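Local structure of 14-3-3 protein (Cryptosporidium parvum, 3EFZ) at residues B[200-203]-B[204-207]; B[193-196]-B[197-201]. The protein probably binds phosphoserine-containing partner proteins, as other members of the 14-3-3 family do, and so takes part in cell regulation and signalling. One frame throughout, in Å; residues are numbered along the deposited sequence.

Contact 1. Residues B[200-203]-B[204-207]; sequences LNYT and ILKY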
ATOM      1  N   LEU B 200       9.086   3.753 -20.721  1.00 35.67           N
ATOM      2  CA  LEU B 200       7.661   3.973 -20.482  1.00 36.25           C
ATOM      3  C   LEU B 200       7.394   5.081 -19.474  1.00 36.64           C
ATOM      4  O   LEU B 200       6.538   5.930 -19.715  1.00 36.75           O
ATOM      5  CB  LEU B 200       6.946   2.683 -20.035  1.00 35.95           C
ATOM      6  CG  LEU B 200       5.449   2.815 -19.656  1.00 36.65           C
ATOM      7  CD1 LEU B 200       4.562   3.159 -20.859  1.00 34.85           C
ATOM      8  CD2 LEU B 200       4.908   1.570 -18.937  1.00 36.91           C
ATOM      9  N   ASN B 201       8.113   5.066 -18.350  1.00 37.14           N
ATOM     10  CA  ASN B 201       7.960   6.107 -17.343  1.00 37.72           C
ATOM     11  C   ASN B 201       8.438   7.490 -17.816  1.00 37.91           C
ATOM     12  O   ASN B 201       7.804   8.513 -17.508  1.00 38.52           O
ATOM     13  CB  ASN B 201       8.604   5.666 -16.031  1.00 38.05           C
ATOM     14  CG  ASN B 201       7.776   4.597 -15.316  1.00 37.89           C
ATOM     15  OD1 ASN B 201       6.915   3.958 -15.914  1.00 37.57           O
ATOM     16  ND2 ASN B 201       8.049   4.390 -14.047  1.00 40.60           N
ATOM     17  N   TYR B 202       9.521   7.503 -18.590  1.00 37.55           N
ATOM     18  CA  TYR B 202      10.020   8.730 -19.224  1.00 38.40           C
ATOM     19  C   TYR B 202       9.018   9.236 -20.246  1.00 38.26           C
ATOM     20  O   TYR B 202       8.774  10.433 -20.313  1.00 38.58           O
ATOM     21  CB  TYR B 202      11.389   8.490 -19.879  1.00 38.25           C
ATOM     22  CG  TYR B 202      12.188   9.733 -20.280  1.00 38.75           C
ATOM     23  CD1 TYR B 202      11.829  11.014 -19.845  1.00 38.34           C
ATOM     24  CD2 TYR B 202      13.326   9.609 -21.064  1.00 37.32           C
ATOM     25  CE1 TYR B 202      12.568  12.134 -20.205  1.00 37.52           C
ATOM     26  CE2 TYR B 202      14.076  10.726 -21.431  1.00 39.93           C
ATOM     27  CZ  TYR B 202      13.688  11.986 -20.993  1.00 38.89           C
ATOM     28  OH  TYR B 202      14.436  13.090 -21.354  1.00 39.83           O
ATOM     29  N   THR B 203       8.448   8.320 -21.036  1.00 38.20           N
ATOM     30  CA  THR B 203       7.362   8.637 -21.965  1.00 38.25           C
ATOM     31  C   THR B 203       6.172   9.266 -21.231  1.00 37.79           C
ATOM     32  O   THR B 203       5.617  10.244 -21.718  1.00 37.97           O
ATOM     33  CB  THR B 203       6.895   7.396 -22.765  1.00 38.30           C
ATOM     34  OG1 THR B 203       7.968   6.929 -23.593  1.00 39.43           O
ATOM     35  CG2 THR B 203       5.701   7.722 -23.641  1.00 39.24           C
ATOM     36  N   ILE B 204       5.820   8.727 -20.061  1.00 37.03           N
ATOM     37  CA  ILE B 204       4.748   9.285 -19.221  1.00 36.98           C
ATOM     38  C   ILE B 204       5.063  10.722 -18.757  1.00 36.60           C
ATOM     39  O   ILE B 204       4.180  11.614 -18.810  1.00 36.08           O
ATOM     40  CB  ILE B 204       4.419   8.363 -18.017  1.00 37.65           C
ATOM     41  CG1 ILE B 204       3.847   7.025 -18.499  1.00 37.03           C
ATOM     42  CG2 ILE B 204       3.442   9.044 -17.057  1.00 38.28           C
ATOM     43  CD1 ILE B 204       3.796   5.947 -17.411  1.00 37.64           C
ATOM     44  N   LEU B 205       6.314  10.950 -18.346  1.00 35.54           N
ATOM     45  CA  LEU B 205       6.778  12.280 -17.952  1.00 35.32           C
ATOM     46  C   LEU B 205       6.649  13.277 -19.094  1.00 35.48           C
ATOM     47  O   LEU B 205       6.178  14.402 -18.876  1.00 35.47           O
ATOM     48  CB  LEU B 205       8.235  12.241 -17.472  1.00 35.54           C
ATOM     49  CG  LEU B 205       8.889  13.518 -16.929  1.00 35.72           C
ATOM     50  CD1 LEU B 205       8.327  13.897 -15.541  1.00 34.67           C
ATOM     51  CD2 LEU B 205      10.410  13.326 -16.860  1.00 35.26           C
ATOM     52  N   LYS B 206       7.060  12.855 -20.291  1.00 34.58           N
ATOM     53  CA  LYS B 206       6.985  13.676 -21.498  1.00 35.05           C
ATOM     54  C   LYS B 206       5.547  13.999 -21.885  1.00 35.24           C
ATOM     55  O   LYS B 206       5.226  15.150 -22.209  1.00 35.77           O
ATOM     56  CB  LYS B 206       7.665  12.978 -22.687  1.00 34.87           C
ATOM     57  CG  LYS B 206       9.181  12.855 -22.605  1.00 35.07           C
ATOM     58  CD  LYS B 206       9.678  11.944 -23.724  1.00 35.22           C
ATOM     59  CE  LYS B 206      11.163  11.655 -23.586  1.00 36.64           C
ATOM     60  NZ  LYS B 206      12.038  12.729 -24.117  1.00 36.78           N
ATOM     61  N   TYR B 207       4.700  12.974 -21.874  1.00 35.08           N
ATOM     62  CA  TYR B 207       3.305  13.119 -22.236  1.00 35.48           C
ATOM     63  C   TYR B 207       2.590  14.058 -21.270  1.00 35.42           C
ATOM     64  O   TYR B 207       2.053  15.074 -21.688  1.00 35.23           O
ATOM     65  CB  TYR B 207       2.610  11.747 -22.301  1.00 35.56           C
ATOM     66  CG  TYR B 207       1.174  11.780 -22.809  1.00 35.97           C
ATOM     67  CD1 TYR B 207       0.863  11.382 -24.113  1.00 35.63           C
ATOM     68  CD2 TYR B 207       0.126  12.198 -21.978  1.00 35.31           C
ATOM     69  CE1 TYR B 207      -0.462  11.402 -24.573  1.00 36.79           C
ATOM     70  CE2 TYR B 207      -1.186  12.230 -22.428  1.00 36.78           C
ATOM     71  CZ  TYR B 207      -1.478  11.830 -23.724  1.00 36.85           C
ATOM     72  OH  TYR B 207      -2.785  11.867 -24.158  1.00 37.35           O
TER
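The end of the Lys206 side chain lies over one face of the Tyr202 ring, one helical turn earlier. Lys206 CE sits almost on the ring normal, 3.5 Å from the centroid of Tyr202, a CH-pi contact; NZ of Lys206 is shifted toward the phenol end, 3.6 Å from Tyr202 CZ and 28° off the normal, which makes a cation-pi pair. The lysine chain is extended at chi2 and chi3, then bent at chi4 (-81°), and the bend carries NZ out over CZ. Phe219 of helix 213-228 meets both partners, taking the lysine as a second cation-pi contact and the tyrosine edge-to-face, while Tyr202 OH is hydrogen-bonded to Glu176. At the ring edge, near its plane, Leu205 CD2 comes within 4.0 Å of Tyr202 CD1. All this sits on the last two turns of helix 193-207, one of the antiparallel helices of the all-helical 14-3-3 fold, where four successive i to i+4 backbone bonds run from Ile204 N to Leu200 O through Tyr207 N to Thr203 O. On another side of the helix, Ile204 places CD1 4.2 Å from Leu200 CG and 4.0 Å from Asn201 OD1, the isoleucine and asparagine side chains pointing the same way. Asn201 ND2 is hydrogen-bonded to Asp150, and the side chains of Asn201 and Ile204 both touch Arg153, a predicted phosphoserine-contacting residue.

Contact 2. Residues B[193-196]-B[197-201]; sequences PLYL and ATILN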
ATOM      1  N   PRO B 193      13.371  -5.585 -20.317  1.00 34.64           N
ATOM      2  CA  PRO B 193      12.179  -5.096 -19.608  1.00 34.96           C
ATOM      3  C   PRO B 193      12.421  -3.945 -18.645  1.00 35.37           C
ATOM      4  O   PRO B 193      11.534  -3.114 -18.462  1.00 36.37           O
ATOM      5  CB  PRO B 193      11.652  -6.342 -18.869  1.00 35.30           C
ATOM      6  CG  PRO B 193      12.779  -7.294 -18.815  1.00 34.27           C
ATOM      7  CD  PRO B 193      13.716  -6.975 -19.942  1.00 34.69           C
ATOM      8  N   LEU B 194      13.601  -3.886 -18.031  1.00 35.55           N
ATOM      9  CA  LEU B 194      13.977  -2.748 -17.214  1.00 34.87           C
ATOM     10  C   LEU B 194      14.196  -1.542 -18.125  1.00 34.55           C
ATOM     11  O   LEU B 194      13.740  -0.441 -17.830  1.00 34.34           O
ATOM     12  CB  LEU B 194      15.263  -3.032 -16.433  1.00 35.45           C
ATOM     13  CG  LEU B 194      15.876  -1.892 -15.604  1.00 35.39           C
ATOM     14  CD1 LEU B 194      14.931  -1.439 -14.495  1.00 33.98           C
ATOM     15  CD2 LEU B 194      17.190  -2.325 -15.026  1.00 35.55           C
ATOM     16  N   TYR B 195      14.910  -1.747 -19.223  1.00 34.05           N
ATOM     17  CA  TYR B 195      15.079  -0.679 -20.207  1.00 34.01           C
ATOM     18  C   TYR B 195      13.733  -0.129 -20.690  1.00 33.49           C
ATOM     19  O   TYR B 195      13.535   1.080 -20.714  1.00 33.57           O
ATOM     20  CB  TYR B 195      15.916  -1.139 -21.400  1.00 33.86           C
ATOM     21  CG  TYR B 195      16.090  -0.046 -22.441  1.00 33.77           C
ATOM     22  CD1 TYR B 195      16.962   1.009 -22.221  1.00 33.13           C
ATOM     23  CD2 TYR B 195      15.363  -0.066 -23.633  1.00 32.68           C
ATOM     24  CE1 TYR B 195      17.121   2.020 -23.174  1.00 35.87           C
ATOM     25  CE2 TYR B 195      15.521   0.926 -24.589  1.00 33.34           C
ATOM     26  CZ  TYR B 195      16.398   1.972 -24.352  1.00 34.68           C
ATOM     27  OH  TYR B 195      16.569   2.964 -25.298  1.00 36.30           O
ATOM     28  N   LEU B 196      12.816  -1.021 -21.045  1.00 33.36           N
ATOM     29  CA  LEU B 196      11.492  -0.619 -21.548  1.00 34.07           C
ATOM     30  C   LEU B 196      10.610   0.011 -20.477  1.00 34.06           C
ATOM     31  O   LEU B 196       9.835   0.926 -20.776  1.00 35.15           O
ATOM     32  CB  LEU B 196      10.772  -1.787 -22.227  1.00 33.38           C
ATOM     33  CG  LEU B 196      11.388  -2.291 -23.529  1.00 32.71           C
ATOM     34  CD1 LEU B 196      10.749  -3.600 -23.893  1.00 31.22           C
ATOM     35  CD2 LEU B 196      11.261  -1.261 -24.672  1.00 30.23           C
ATOM     36  N   ALA B 197      10.739  -0.453 -19.234  1.00 34.54           N
ATOM     37  CA  ALA B 197      10.003   0.149 -18.117  1.00 34.29           C
ATOM     38  C   ALA B 197      10.478   1.572 -17.916  1.00 34.34           C
ATOM     39  O   ALA B 197       9.705   2.455 -17.523  1.00 34.82           O
ATOM     40  CB  ALA B 197      10.176  -0.661 -16.824  1.00 34.16           C
ATOM     41  N   THR B 198      11.762   1.791 -18.178  1.00 34.05           N
ATOM     42  CA  THR B 198      12.350   3.110 -18.036  1.00 33.85           C
ATOM     43  C   THR B 198      11.887   4.049 -19.142  1.00 34.49           C
ATOM     44  O   THR B 198      11.525   5.192 -18.866  1.00 34.99           O
ATOM     45  CB  THR B 198      13.893   3.037 -17.942  1.00 34.67           C
ATOM     46  OG1 THR B 198      14.259   1.993 -17.016  1.00 33.80           O
ATOM     47  CG2 THR B 198      14.460   4.372 -17.445  1.00 33.02           C
ATOM     48  N   ILE B 199      11.903   3.554 -20.382  1.00 34.34           N
ATOM     49  CA  ILE B 199      11.328   4.245 -21.538  1.00 34.56           C
ATOM     50  C   ILE B 199       9.883   4.674 -21.268  1.00 35.02           C
ATOM     51  O   ILE B 199       9.510   5.817 -21.555  1.00 35.68           O
ATOM     52  CB  ILE B 199      11.397   3.344 -22.823  1.00 34.09           C
ATOM     53  CG1 ILE B 199      12.857   3.020 -23.204  1.00 34.39           C
ATOM     54  CG2 ILE B 199      10.589   3.956 -24.011  1.00 33.42           C
ATOM     55  CD1 ILE B 199      13.622   4.157 -23.924  1.00 35.30           C
ATOM     56  N   LEU B 200       9.086   3.753 -20.721  1.00 35.67           N
ATOM     57  CA  LEU B 200       7.661   3.973 -20.482  1.00 36.25           C
ATOM     58  C   LEU B 200       7.394   5.081 -19.474  1.00 36.64           C
ATOM     59  O   LEU B 200       6.538   5.930 -19.715  1.00 36.75           O
ATOM     60  CB  LEU B 200       6.946   2.683 -20.035  1.00 35.95           C
ATOM     61  CG  LEU B 200       5.449   2.815 -19.656  1.00 36.65           C
ATOM     62  CD1 LEU B 200       4.562   3.159 -20.859  1.00 34.85           C
ATOM     63  CD2 LEU B 200       4.908   1.570 -18.937  1.00 36.91           C
ATOM     64  N   ASN B 201       8.113   5.066 -18.350  1.00 37.14           N
ATOM     65  CA  ASN B 201       7.960   6.107 -17.343  1.00 37.72           C
ATOM     66  C   ASN B 201       8.438   7.490 -17.816  1.00 37.91           C
ATOM     67  O   ASN B 201       7.804   8.513 -17.508  1.00 38.52           O
ATOM     68  CB  ASN B 201       8.604   5.666 -16.031  1.00 38.05           C
ATOM     69  CG  ASN B 201       7.776   4.597 -15.316  1.00 37.89           C
ATOM     70  OD1 ASN B 201       6.915   3.958 -15.914  1.00 37.57           O
ATOM     71  ND2 ASN B 201       8.049   4.390 -14.047  1.00 40.60           N
TER
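Ile199 reaches back along the helix over the ring of Tyr195, four residues earlier. Ile199 CB lies 3.5 Å from Leu196 O, still against the backbone of the preceding turn. With CG1 placed beside the backbone N and anti to the carbonyl carbon (chi1 -62°), Ile199 CG1 passes 3.2 Å from Tyr195 O and over the ring face. There Ile199 CG1 is 4.0 Å from the centroid of Tyr195, displaced toward the rim on the CE2 side, in a CH-pi contact. The tip, Ile199 CD1, moves on to the phenol end and stops 3.5 Å from Tyr195 OH, with CZ nearly as close. Tyr189 packs edge-to-face with the same ring.

These are the opening turns of a helix of the all-helical 14-3-3 fold, with Tyr195 touching helix 161-185 and Ile199 touching Phe219 and Ala223 of helix 213-228. Asp192 OD2 accepts a hydrogen bond from Tyr195 N and a weak one from Leu194 N. Leu194 O receives Thr198 N at 3.0 Å and also has Thr198 OG1 at 2.6 Å; Glu182 OE2 of helix 161-185 is a second acceptor within reach of that hydroxyl. Tyr195 O takes a nearly straight bond from Ile199 N (168°). The isoleucine covers the tyrosine face chiefly by dispersion, whereas the single proton of the buried threonine hydroxyl faces two acceptors and can be given fully to only one at a time.

Contact 2 occupies the first part of helix 193-207 and contact 1 the second, overlapping at Leu200 and Asn201, with centres 10 Å apart. Each pairs a tyrosine with the residue four positions later, a lysine in contact 1 and an isoleucine in contact 2, and Phe219 of helix 213-228 touches Ile199, Tyr202 and Lys206, so one aromatic residue spans the two. The predicted phosphoserine site is approached through contact 1: Asn201, which meets nothing across contact 2, has its side chain about 3 Å from that of Arg153, and the Ile204 side chain is about 6 Å from that of Arg79. The shared Leu200 stands farther off, its side chain about 8 Å from that of Arg153.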